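Local coordinates for protein polysaccharide Lyase Family 6 (Bacteroides cellulosilyticus, PDB 6QPS) that cleaves alginate with specificity for mannuronic acid, as a calcium-binding polysaccharide lyase of family 6, at residues 25-28 / 29-32; 208-211 / 212-215; 217-220 / 221-224; 436-439 / 440-444; 459-462 / 463-467. All blocks are in the same frame, centred on the assembly; numbering follows the deposited sequence.

Contact 1 (25-28 / 29-32)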
loop_
_atom_site.group_PDB
_atom_site.type_symbol
_atom_site.label_atom_id
_atom_site.label_comp_id
_atom_site.label_asym_id
_atom_site.label_seq_id
_atom_site.Cartn_x
_atom_site.Cartn_y
_atom_site.Cartn_z
ATOM N N THR A 25 -29.509 0.937 19.830
ATOM C CA THR A 25 -29.252 2.311 19.428
ATOM C C THR A 25 -28.697 3.116 20.593
ATOM O O THR A 25 -29.146 2.967 21.737
ATOM C CB THR A 25 -30.539 2.947 18.906
ATOM O OG1 THR A 25 -31.022 2.176 17.797
ATOM C CG2 THR A 25 -30.298 4.383 18.472
ATOM N N PHE A 26 -27.718 3.968 20.288
ATOM C CA PHE A 26 -27.049 4.778 21.292
ATOM C C PHE A 26 -26.804 6.183 20.763
ATOM O O PHE A 26 -26.680 6.399 19.554
ATOM C CB PHE A 26 -25.666 4.170 21.613
ATOM C CG PHE A 26 -25.739 2.786 22.164
ATOM C CD1 PHE A 26 -25.908 2.582 23.531
ATOM C CD2 PHE A 26 -25.665 1.683 21.323
ATOM C CE1 PHE A 26 -26.002 1.296 24.054
ATOM C CE2 PHE A 26 -25.757 0.394 21.844
ATOM C CZ PHE A 26 -25.922 0.209 23.209
ATOM N N SER A 27 -26.699 7.134 21.700
ATOM C CA SER A 27 -26.355 8.522 21.421
ATOM C C SER A 27 -25.058 8.853 22.148
ATOM O O SER A 27 -24.577 8.040 22.948
ATOM C CB SER A 27 -27.483 9.436 21.893
ATOM O OG SER A 27 -28.632 9.274 21.074
ATOM N N PRO A 28 -24.474 10.031 21.912
ATOM C CA PRO A 28 -23.203 10.373 22.585
ATOM C C PRO A 28 -23.247 10.302 24.103
ATOM O O PRO A 28 -22.226 9.980 24.725
ATOM C CB PRO A 28 -22.905 11.791 22.077
ATOM C CG PRO A 28 -23.526 11.808 20.697
ATOM C CD PRO A 28 -24.794 10.969 20.821
ATOM N N LYS A 29 -24.385 10.589 24.729
ATOM C CA LYS A 29 -24.478 10.470 26.179
ATOM C C LYS A 29 -24.399 9.027 26.663
ATOM O O LYS A 29 -24.279 8.805 27.873
ATOM C CB LYS A 29 -25.784 11.093 26.673
ATOM C CG LYS A 29 -27.027 10.315 26.263
ATOM C CD LYS A 29 -28.294 10.949 26.845
ATOM C CE LYS A 29 -29.501 10.040 26.647
ATOM N NZ LYS A 29 -29.381 8.782 27.435
ATOM N N ASP A 30 -24.478 8.049 25.760
ATOM C CA ASP A 30 -24.542 6.643 26.141
ATOM C C ASP A 30 -23.236 5.902 25.872
ATOM O O ASP A 30 -23.251 4.675 25.739
ATOM C CB ASP A 30 -25.673 5.929 25.399
ATOM C CG ASP A 30 -27.015 6.608 25.565
ATOM O OD1 ASP A 30 -27.459 6.790 26.726
ATOM O OD2 ASP A 30 -27.627 6.960 24.525
ATOM N N VAL A 31 -22.116 6.612 25.765
ATOM C CA VAL A 31 -20.829 5.960 25.462
ATOM C C VAL A 31 -20.565 4.821 26.415
ATOM O O VAL A 31 -20.134 3.721 25.951
ATOM C CB VAL A 31 -19.725 6.968 25.379
ATOM C CG1 VAL A 31 -18.369 6.302 25.602
ATOM C CG2 VAL A 31 -19.739 7.705 24.030
ATOM N N PRO A 32 -20.732 4.920 27.744
ATOM C CA PRO A 32 -20.436 3.791 28.623
ATOM C C PRO A 32 -21.206 2.531 28.256
ATOM O O PRO A 32 -20.606 1.457 28.122
ATOM C CB PRO A 32 -20.784 4.314 30.027
ATOM C CG PRO A 32 -20.613 5.809 29.919
ATOM C CD PRO A 32 -21.038 6.162 28.509
#
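S27 and D30 bond each other twice across a tight turn, a small example of how a chain leaves a strand and enters a helix. The bend 27-30 has the backbone angles of a type I beta turn and lies where strand 23-26 gives way to helix 31-40, at the N-terminal end of the parallel beta-helix. D30 N donates to S27 O at 2.8 Å, approaching from above the carbonyl plane. In return S27 N donates to D30 OD2 over 3.0 Å, with an N-H...O angle of 159°, and meets the anti lone pair of the carboxylate. D30 is placed for this because its CG stands anti to its own carbonyl carbon (chi1 -54°), which turns the acid back over the turn. Its CB lies at the edge of the F26 ring, 3.8 Å from CD1, so the same residue packs against an aromatic side chain and holds the turn. One shell further out, K29 curls its chain round at the end and brings NZ to 2.9 Å from D30 OD1, a salt bridge on the syn side of the carboxylate. With an alanine here both oxygens would be gone, and S27 N would probably be left without its acceptor and the K29 ammonium without its mate, free to swing. Beyond the turn, F26 packs on A33, M34 and L37 of the helix, while Y56 of strand 54-67 lies against P28 and V31. On the far limb of the bend, V31 CG2 sits 3.4 Å from P28 O.

Contact 2 (208-211 / 212-215). With CA (calcium ion), chain C.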
loop_
_atom_site.group_PDB
_atom_site.type_symbol
_atom_site.label_atom_id
_atom_site.label_comp_id
_atom_site.label_asym_id
_atom_site.label_seq_id
_atom_site.Cartn_x
_atom_site.Cartn_y
_atom_site.Cartn_z
ATOM N N GLY A 208 10.025 14.164 6.261
ATOM C CA GLY A 208 11.394 14.566 6.511
ATOM C C GLY A 208 12.246 13.509 7.171
ATOM O O GLY A 208 13.356 13.814 7.629
ATOM N N GLY A 209 11.761 12.279 7.232
ATOM C CA GLY A 209 12.526 11.152 7.724
ATOM C C GLY A 209 11.769 9.892 7.377
ATOM O O GLY A 209 10.731 9.928 6.710
ATOM N N ASN A 210 12.318 8.771 7.813
ATOM C CA ASN A 210 11.719 7.475 7.552
ATOM C C ASN A 210 10.578 7.217 8.531
ATOM O O ASN A 210 10.527 7.774 9.631
ATOM C CB ASN A 210 12.792 6.393 7.730
ATOM C CG ASN A 210 12.456 5.090 7.034
ATOM O OD1 ASN A 210 11.435 4.953 6.360
ATOM N ND2 ASN A 210 13.332 4.109 7.205
ATOM N N GLY A 211 9.658 6.359 8.114
ATOM C CA GLY A 211 8.545 5.946 8.936
ATOM C C GLY A 211 7.232 6.642 8.657
ATOM O O GLY A 211 6.442 6.818 9.591
ATOM N N ALA A 212 6.949 6.997 7.397
ATOM C CA ALA A 212 5.715 7.667 7.013
ATOM C C ALA A 212 5.053 6.931 5.847
ATOM O O ALA A 212 4.386 7.542 5.009
ATOM C CB ALA A 212 5.947 9.158 6.730
ATOM N N GLU A 213 5.245 5.608 5.777
ATOM C CA GLU A 213 4.642 4.780 4.739
ATOM C C GLU A 213 3.113 4.814 4.856
ATOM O O GLU A 213 2.547 5.042 5.931
ATOM C CB GLU A 213 5.116 3.335 4.904
ATOM C CG GLU A 213 6.637 3.126 4.806
ATOM C CD GLU A 213 7.414 3.219 6.133
ATOM O OE1 GLU A 213 6.853 3.704 7.150
ATOM O OE2 GLU A 213 8.620 2.819 6.137
ATOM N N ILE A 214 2.433 4.537 3.742
ATOM C CA ILE A 214 0.983 4.345 3.776
ATOM C C ILE A 214 0.634 2.906 4.158
ATOM O O ILE A 214 -0.134 2.674 5.096
ATOM C CB ILE A 214 0.344 4.737 2.431
ATOM C CG1 ILE A 214 0.696 6.171 2.009
ATOM C CG2 ILE A 214 -1.187 4.591 2.492
ATOM C CD1 ILE A 214 0.340 7.253 3.008
ATOM N N ILE A 215 1.173 1.916 3.435
ATOM C CA ILE A 215 0.967 0.505 3.750
ATOM C C ILE A 215 2.323 -0.170 3.925
ATOM O O ILE A 215 3.233 0.019 3.105
ATOM C CB ILE A 215 0.179 -0.219 2.636
ATOM C CG1 ILE A 215 -1.190 0.401 2.372
ATOM C CG2 ILE A 215 0.027 -1.726 2.943
ATOM C CD1 ILE A 215 -1.957 -0.225 1.231
HETATM CA CA CA C . 10.305 3.719 4.758
HETATM O O HOH W 1 11.751 2.007 5.725
HETATM O O HOH W 2 12.199 4.299 3.290
#
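N210 and E213 converge on one calcium ion across a glycine-rich bend, illustrating how a metal can be gripped by residues only three apart. Their amide and carboxylate planes stand 50° apart, and the two groups present single oxygens: N210 OD1 binds the ion at 2.3 Å and E213 OE2 at 2.4 Å. As neighbours in the shell, N210 OD1 and E213 OE2 are 3.5 Å from each other. N210 gets there with CG trans to its main-chain nitrogen (chi1 -160°), which carries the amide round to the ion, next to the E213 carboxylate. The E213 chain is instead kinked at chi2 (90°), folding its carboxylate back toward the bend. E213 OE1 rests 3.3 Å from G211 C, against the backbone, with R216 a long, weak ionic partner. At the other end of the amide, N210 ND2 donates over 3.0 Å to water 1, itself a calcium ligand, so both ends of the group are engaged and its rotation is settled. The backbone angles of G211 would press a CB against the carbonyl oxygen of N210; the bare residue lets the chain turn sharply. A weak bond of 2.9 Å runs from G211 N to N210 OD1, while G211 N and A212 N both donate to E242 OE2, which also binds the metal. Two waters and three further atoms, E242 OE2 and E244 OE1 among them, fill the rest of the shell, forming the calcium site of this lyase on the parallel beta-helix, where, as in relatives such as chondroitinase B, calcium probably engages an acidic group of the substrate.

Contact 3 (217-220 / 221-224). With ACT (acetate ion), chain D.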
loop_
_atom_site.group_PDB
_atom_site.type_symbol
_atom_site.label_atom_id
_atom_site.label_comp_id
_atom_site.label_asym_id
_atom_site.label_seq_id
_atom_site.Cartn_x
_atom_site.Cartn_y
_atom_site.Cartn_z
ATOM N N ILE A 217 3.533 -4.235 4.546
ATOM C CA ILE A 217 3.064 -5.621 4.604
ATOM C C ILE A 217 4.160 -6.473 5.240
ATOM O O ILE A 217 5.092 -6.922 4.564
ATOM C CB ILE A 217 2.654 -6.178 3.236
ATOM C CG1 ILE A 217 1.769 -5.186 2.459
ATOM C CG2 ILE A 217 1.909 -7.547 3.436
ATOM C CD1 ILE A 217 1.363 -5.699 1.069
ATOM N N GLY A 218 4.045 -6.733 6.546
ATOM C CA GLY A 218 5.091 -7.405 7.290
ATOM C C GLY A 218 6.150 -6.461 7.817
ATOM O O GLY A 218 5.985 -5.239 7.816
ATOM N N HIS A 219 7.250 -7.065 8.280
ATOM C CA HIS A 219 8.441 -6.376 8.769
ATOM C C HIS A 219 9.680 -7.157 8.330
ATOM O O HIS A 219 9.593 -8.328 7.950
ATOM C CB HIS A 219 8.488 -6.326 10.305
ATOM C CG HIS A 219 7.456 -5.461 10.957
ATOM N ND1 HIS A 219 6.167 -5.886 11.207
ATOM C CD2 HIS A 219 7.554 -4.227 11.515
ATOM C CE1 HIS A 219 5.504 -4.931 11.840
ATOM N NE2 HIS A 219 6.323 -3.912 12.042
ATOM N N SER A 220 10.863 -6.537 8.453
ATOM C CA SER A 220 12.102 -7.262 8.189
ATOM C C SER A 220 12.095 -8.639 8.855
ATOM O O SER A 220 12.452 -9.655 8.231
ATOM C CB SER A 220 13.291 -6.448 8.702
ATOM O OG SER A 220 13.147 -6.197 10.084
ATOM N N TRP A 221 11.743 -8.683 10.156
ATOM C CA TRP A 221 11.855 -9.908 10.941
ATOM C C TRP A 221 10.838 -10.974 10.547
ATOM O O TRP A 221 11.098 -12.154 10.823
ATOM C CB TRP A 221 11.813 -9.617 12.456
ATOM C CG TRP A 221 10.827 -8.571 12.885
ATOM C CD1 TRP A 221 11.066 -7.234 13.042
ATOM C CD2 TRP A 221 9.448 -8.771 13.231
ATOM N NE1 TRP A 221 9.930 -6.595 13.440
ATOM C CE2 TRP A 221 8.924 -7.518 13.578
ATOM C CE3 TRP A 221 8.617 -9.894 13.300
ATOM C CZ2 TRP A 221 7.591 -7.341 13.962
ATOM C CZ3 TRP A 221 7.285 -9.714 13.688
ATOM C CH2 TRP A 221 6.797 -8.452 14.021
ATOM N N SER A 222 9.722 -10.617 9.906
ATOM C CA SER A 222 8.740 -11.578 9.403
ATOM C C SER A 222 8.798 -11.737 7.882
ATOM O O SER A 222 7.928 -12.400 7.302
ATOM C CB SER A 222 7.337 -11.156 9.823
ATOM O OG SER A 222 7.071 -9.833 9.377
ATOM N N SER A 223 9.821 -11.180 7.228
ATOM C CA SER A 223 9.779 -10.981 5.786
ATOM C C SER A 223 9.961 -12.260 4.974
ATOM O O SER A 223 9.633 -12.262 3.777
ATOM C CB SER A 223 10.832 -9.954 5.356
ATOM O OG SER A 223 12.149 -10.390 5.668
ATOM N N GLN A 224 10.495 -13.322 5.570
ATOM C CA GLN A 224 10.645 -14.590 4.862
ATOM C C GLN A 224 9.384 -15.433 4.905
ATOM O O GLN A 224 9.368 -16.528 4.335
ATOM C CB GLN A 224 11.851 -15.370 5.392
ATOM C CG GLN A 224 13.138 -14.525 5.434
ATOM C CD GLN A 224 13.501 -13.927 4.091
ATOM O OE1 GLN A 224 13.929 -14.623 3.164
ATOM N NE2 GLN A 224 13.350 -12.620 3.984
HETATM C C ACT D . 11.143 -3.357 9.929
HETATM O O ACT D . 10.782 -3.654 8.795
HETATM O OXT ACT D . 11.817 -4.033 10.745
HETATM C CH3 ACT D . 10.779 -1.951 10.393
HETATM O O HOH W 3 5.239 -8.437 10.914
#
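H219 and W221, two residues apart, lie side by side in an offset stack, and the contacts round them show how aromatic, backbone and ligand interactions can share one turn. In the aromatic part, the H219 ring and the six-membered ring of W221 have centroids 4.5 Å apart and planes 15° from parallel, with W221 CZ2 over the imidazole face. H219 CB also lies over the five-membered ring of W221, 3.6 Å from its centroid, as a CH-pi contact. The indole reaches this place because W221 CG sits between its own N and C atoms (chi1 40°), which swings the ring back along H219. Among the hydrogen bonds, S222 OG accepts from H219 N at 3.0 Å, and water 3 bridges the same hydroxyl to H219 ND1 at the imidazole edge. S220 O is gripped twice from one face of its plane, by S223 OG at 2.7 Å and S223 N at 3.2 Å. An acetate, probably from the crystallisation liquor, takes S220 OG on its OXT at 2.6 Å and S220 N on its O at 2.9 Å; K249 also binds it. The turn leaves strand 215-218 and opens the loop to strand 230-237, with W184 meeting the H219 ring, Q182 of strand 181-183 alongside it, and H271 of strand 266-271 touching S220 and S223.

Contact 4 (436-439 / 440-444)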
loop_
_atom_site.group_PDB
_atom_site.type_symbol
_atom_site.label_atom_id
_atom_site.label_comp_id
_atom_site.label_asym_id
_atom_site.label_seq_id
_atom_site.Cartn_x
_atom_site.Cartn_y
_atom_site.Cartn_z
ATOM N N GLU A 436 -5.420 4.416 -23.255
ATOM C CA GLU A 436 -5.029 3.423 -22.262
ATOM C C GLU A 436 -5.048 4.026 -20.862
ATOM O O GLU A 436 -5.580 3.418 -19.922
ATOM C CB GLU A 436 -3.638 2.889 -22.603
ATOM C CG GLU A 436 -3.077 1.869 -21.626
ATOM C CD GLU A 436 -3.833 0.549 -21.619
ATOM O OE1 GLU A 436 -4.445 0.192 -22.653
ATOM O OE2 GLU A 436 -3.831 -0.146 -20.579
ATOM N N GLU A 437 -4.509 5.240 -20.707
ATOM C CA GLU A 437 -4.516 5.892 -19.400
ATOM C C GLU A 437 -5.934 6.151 -18.931
ATOM O O GLU A 437 -6.252 5.956 -17.753
ATOM C CB GLU A 437 -3.741 7.215 -19.472
ATOM C CG GLU A 437 -2.246 7.016 -19.760
ATOM C CD GLU A 437 -1.486 8.299 -20.087
ATOM O OE1 GLU A 437 -1.952 9.408 -19.716
ATOM O OE2 GLU A 437 -0.409 8.193 -20.722
ATOM N N LYS A 438 -6.796 6.630 -19.834
ATOM C CA LYS A 438 -8.167 6.932 -19.454
ATOM C C LYS A 438 -8.885 5.682 -18.965
ATOM O O LYS A 438 -9.592 5.731 -17.951
ATOM C CB LYS A 438 -8.934 7.573 -20.611
ATOM C CG LYS A 438 -10.401 7.820 -20.264
ATOM C CD LYS A 438 -11.105 8.748 -21.246
ATOM C CE LYS A 438 -12.565 8.987 -20.804
ATOM N NZ LYS A 438 -12.731 9.334 -19.347
ATOM N N GLU A 439 -8.717 4.552 -19.659
ATOM C CA GLU A 439 -9.363 3.321 -19.213
ATOM C C GLU A 439 -8.896 2.926 -17.816
ATOM O O GLU A 439 -9.703 2.529 -16.970
ATOM C CB GLU A 439 -9.084 2.183 -20.198
ATOM C CG GLU A 439 -9.817 2.330 -21.527
ATOM C CD GLU A 439 -9.364 1.317 -22.568
ATOM O OE1 GLU A 439 -8.546 0.429 -22.239
ATOM O OE2 GLU A 439 -9.822 1.422 -23.726
ATOM N N ARG A 440 -7.590 3.017 -17.564
ATOM C CA ARG A 440 -7.038 2.614 -16.270
ATOM C C ARG A 440 -7.533 3.518 -15.147
ATOM O O ARG A 440 -7.944 3.034 -14.087
ATOM C CB ARG A 440 -5.513 2.638 -16.337
ATOM C CG ARG A 440 -4.903 1.525 -17.167
ATOM C CD ARG A 440 -3.425 1.802 -17.429
ATOM N NE ARG A 440 -2.787 0.684 -18.110
ATOM C CZ ARG A 440 -2.094 -0.274 -17.494
ATOM N NH1 ARG A 440 -1.901 -0.265 -16.174
ATOM N NH2 ARG A 440 -1.572 -1.260 -18.219
ATOM N N ILE A 441 -7.515 4.833 -15.361
ATOM C CA ILE A 441 -7.981 5.765 -14.340
ATOM C C ILE A 441 -9.488 5.627 -14.129
ATOM O O ILE A 441 -9.965 5.533 -12.990
ATOM C CB ILE A 441 -7.576 7.198 -14.720
ATOM C CG1 ILE A 441 -6.064 7.372 -14.585
ATOM C CG2 ILE A 441 -8.297 8.197 -13.832
ATOM C CD1 ILE A 441 -5.528 8.634 -15.279
ATOM N N ASP A 442 -10.259 5.585 -15.217
ATOM C CA ASP A 442 -11.704 5.399 -15.092
ATOM C C ASP A 442 -12.022 4.161 -14.260
ATOM O O ASP A 442 -12.923 4.184 -13.410
ATOM C CB ASP A 442 -12.342 5.266 -16.476
ATOM C CG ASP A 442 -12.469 6.600 -17.218
ATOM O OD1 ASP A 442 -12.063 7.646 -16.668
ATOM O OD2 ASP A 442 -12.978 6.574 -18.359
ATOM N N ALA A 443 -11.299 3.061 -14.488
ATOM C CA ALA A 443 -11.613 1.836 -13.757
ATOM C C ALA A 443 -11.320 1.961 -12.267
ATOM O O ALA A 443 -11.945 1.260 -11.460
ATOM C CB ALA A 443 -10.833 0.650 -14.337
ATOM N N CYS A 444 -10.356 2.793 -11.878
ATOM C CA CYS A 444 -9.977 2.867 -10.471
ATOM C C CYS A 444 -10.758 3.909 -9.673
ATOM O O CYS A 444 -10.984 3.706 -8.469
ATOM C CB CYS A 444 -8.480 3.138 -10.278
ATOM S SG CYS A 444 -7.816 2.645 -8.669
#
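E436 bends back at chi2 (67°) while R440 stays extended from CG to NE, and these two shapes bring carboxylate and guanidinium together one helical turn apart. R440 NE donates to E436 OE2 at 2.8 Å, using the anti lone pair, in a salt bridge made at the guanidinium edge, a little out of its plane. The two planes are turned 62° against each other, so the meeting is one oxygen on one nitrogen. The pair lies on helix 433-445, which packs along the outside of the beta-helix; R440 points toward that wall, where its NH1 and NH2 donate to T281 OG1 and D304 O. In R440's place, a leucine would keep some aliphatic bulk but would probably leave E436 without its mate and take from T281 OG1 and D304 O the donor that R440 supplies. A second bridge with the same spacing follows: K438 NZ reaches D442 OD2 on its syn lone pair at 2.9 Å and, weakly, OD1 at 3.2 Å. D442 OD1 is also held by R467, so one acid is shared between two positive groups. Main-chain bonds at the usual helical spacing run beneath, among them I441 N to E437 O at 2.9 Å and D442 N to K438 O at 2.8 Å. E437 turns its carboxylate outward from the helix to Y306 and K308 of strand 301-308, while I441 packs on L259 of strand 254-261.

Contact 5 (459-462 / 463-467)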
loop_
_atom_site.group_PDB
_atom_site.type_symbol
_atom_site.label_atom_id
_atom_site.label_comp_id
_atom_site.label_asym_id
_atom_site.label_seq_id
_atom_site.Cartn_x
_atom_site.Cartn_y
_atom_site.Cartn_z
ATOM N N ASN A 459 -11.724 14.926 -4.095
ATOM C CA ASN A 459 -10.422 14.418 -4.542
ATOM C C ASN A 459 -10.564 13.548 -5.799
ATOM O O ASN A 459 -9.700 13.574 -6.688
ATOM C CB ASN A 459 -9.725 13.555 -3.469
ATOM C CG ASN A 459 -9.265 14.317 -2.224
ATOM O OD1 ASN A 459 -8.883 13.681 -1.216
ATOM N ND2 ASN A 459 -9.275 15.637 -2.275
ATOM N N VAL A 460 -11.622 12.739 -5.871
ATOM C CA VAL A 460 -11.885 11.938 -7.068
ATOM C C VAL A 460 -12.158 12.845 -8.255
ATOM O O VAL A 460 -11.650 12.616 -9.360
ATOM C CB VAL A 460 -13.046 10.954 -6.819
ATOM C CG1 VAL A 460 -13.599 10.406 -8.153
ATOM C CG2 VAL A 460 -12.604 9.814 -5.886
ATOM N N ASN A 461 -12.945 13.907 -8.047
ATOM C CA ASN A 461 -13.212 14.846 -9.133
ATOM C C ASN A 461 -11.935 15.540 -9.600
ATOM O O ASN A 461 -11.765 15.805 -10.797
ATOM C CB ASN A 461 -14.227 15.896 -8.698
ATOM C CG ASN A 461 -14.502 16.906 -9.785
ATOM O OD1 ASN A 461 -14.098 18.074 -9.696
ATOM N ND2 ASN A 461 -15.157 16.462 -10.836
ATOM N N HIS A 462 -11.008 15.815 -8.670
ATOM C CA HIS A 462 -9.724 16.380 -9.069
ATOM C C HIS A 462 -8.983 15.450 -10.028
ATOM O O HIS A 462 -8.507 15.881 -11.086
ATOM C CB HIS A 462 -8.834 16.708 -7.870
ATOM C CG HIS A 462 -7.581 17.411 -8.288
ATOM N ND1 HIS A 462 -7.481 18.782 -8.352
ATOM C CD2 HIS A 462 -6.412 16.926 -8.767
ATOM C CE1 HIS A 462 -6.295 19.112 -8.834
ATOM N NE2 HIS A 462 -5.618 18.003 -9.070
ATOM N N ILE A 463 -8.858 14.171 -9.669
ATOM C CA ILE A 463 -8.182 13.219 -10.558
ATOM C C ILE A 463 -8.895 13.187 -11.905
ATOM O O ILE A 463 -8.267 13.283 -12.965
ATOM C CB ILE A 463 -8.121 11.815 -9.925
ATOM C CG1 ILE A 463 -7.267 11.815 -8.656
ATOM C CG2 ILE A 463 -7.568 10.800 -10.932
ATOM C CD1 ILE A 463 -7.341 10.500 -7.837
ATOM N N ASP A 464 -10.228 13.063 -11.870
ATOM C CA ASP A 464 -11.024 12.945 -13.087
ATOM C C ASP A 464 -10.769 14.113 -14.037
ATOM O O ASP A 464 -10.716 13.924 -15.258
ATOM C CB ASP A 464 -12.513 12.880 -12.715
ATOM C CG ASP A 464 -13.430 12.577 -13.897
ATOM O OD1 ASP A 464 -13.006 11.915 -14.850
ATOM O OD2 ASP A 464 -14.608 12.978 -13.848
ATOM N N THR A 465 -10.614 15.331 -13.501
ATOM C CA THR A 465 -10.444 16.537 -14.313
ATOM C C THR A 465 -8.993 16.993 -14.473
ATOM O O THR A 465 -8.751 18.031 -15.103
ATOM C CB THR A 465 -11.297 17.693 -13.763
ATOM O OG1 THR A 465 -10.925 17.957 -12.404
ATOM C CG2 THR A 465 -12.790 17.347 -13.848
ATOM N N ASN A 466 -8.023 16.254 -13.918
ATOM C CA ASN A 466 -6.586 16.586 -14.009
ATOM C C ASN A 466 -5.828 15.273 -14.255
ATOM O O ASN A 466 -5.082 14.740 -13.420
ATOM C CB ASN A 466 -6.071 17.291 -12.752
ATOM C CG ASN A 466 -6.750 18.633 -12.524
ATOM O OD1 ASN A 466 -6.257 19.677 -12.945
ATOM N ND2 ASN A 466 -7.897 18.606 -11.853
ATOM N N ARG A 467 -5.997 14.726 -15.446
ATOM C CA ARG A 467 -5.419 13.432 -15.763
ATOM C C ARG A 467 -3.954 13.504 -16.147
ATOM O O ARG A 467 -3.358 14.582 -16.252
ATOM C CB ARG A 467 -6.244 12.783 -16.872
ATOM C CG ARG A 467 -7.489 12.102 -16.322
ATOM C CD ARG A 467 -8.568 11.928 -17.358
ATOM N NE ARG A 467 -9.801 11.529 -16.694
ATOM C CZ ARG A 467 -10.182 10.270 -16.520
ATOM N NH1 ARG A 467 -9.421 9.283 -16.974
ATOM N NH2 ARG A 467 -11.328 10.006 -15.904
ATOM O OXT ARG A 467 -3.335 12.435 -16.310
#
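The last turn of helix 454-465 carries this contact and shows how side chains add to the backbone bonding near the end of a helix. T465 and N466 both reach back four residues. N461 O receives T465 N at 3.0 Å and T465 OG1 at 2.8 Å, the two donors coming from opposite faces of the carbonyl plane. OG1 lies between the main-chain nitrogen and carbonyl carbon of T465 (chi1 58°), which points it back at N461 O. At the next carbonyl, N466 ND2 donates to H462 O over 2.9 Å; it lies in the carbonyl plane, on a lone pair, and the bond runs in the amide plane of N466. That amide is also stacked on the H462 imidazole, their planes 10° apart, with ND2 over the ring centre, so ring and carbonyl together fix how the amide is turned. Beyond it, in the conformer modelled here, R467 folds back side-on over D464: NE binds D464 O at 2.9 Å, and NH2 makes a salt bridge to D464 OD1 at 2.8 Å. R467 NH2 also binds D442 of helix 433-445, and the terminal carboxylate reaches H285. I463 faces inward, covered by F200, V235, F237 and I441. A threonine hydroxyl returned to the carbonyl four residues back is common in helices generally; here it lies in the final turn of the helix that flanks the beta-helix.

From the N terminus, contact 1 closes the turn between the first strand and helix 31-40 at one end of the beta-helix, its nearest atoms about 28 Å from contact 2. Contact 2 shapes the calcium-binding loop before strand 215-218, and contact 3 closes the turn after that strand; the two adjoin in sequence, with centres about 16 Å apart. Contacts 4 and 5 lie on successive C-terminal helices, and contact 4 is across the chain's centre from contacts 2 and 3. All five follow in series, without nesting or crossing. Contacts 4 and 5 alone touch, through the D442–R467 salt bridge and I441 against I463, binding both helices together beside the solenoid.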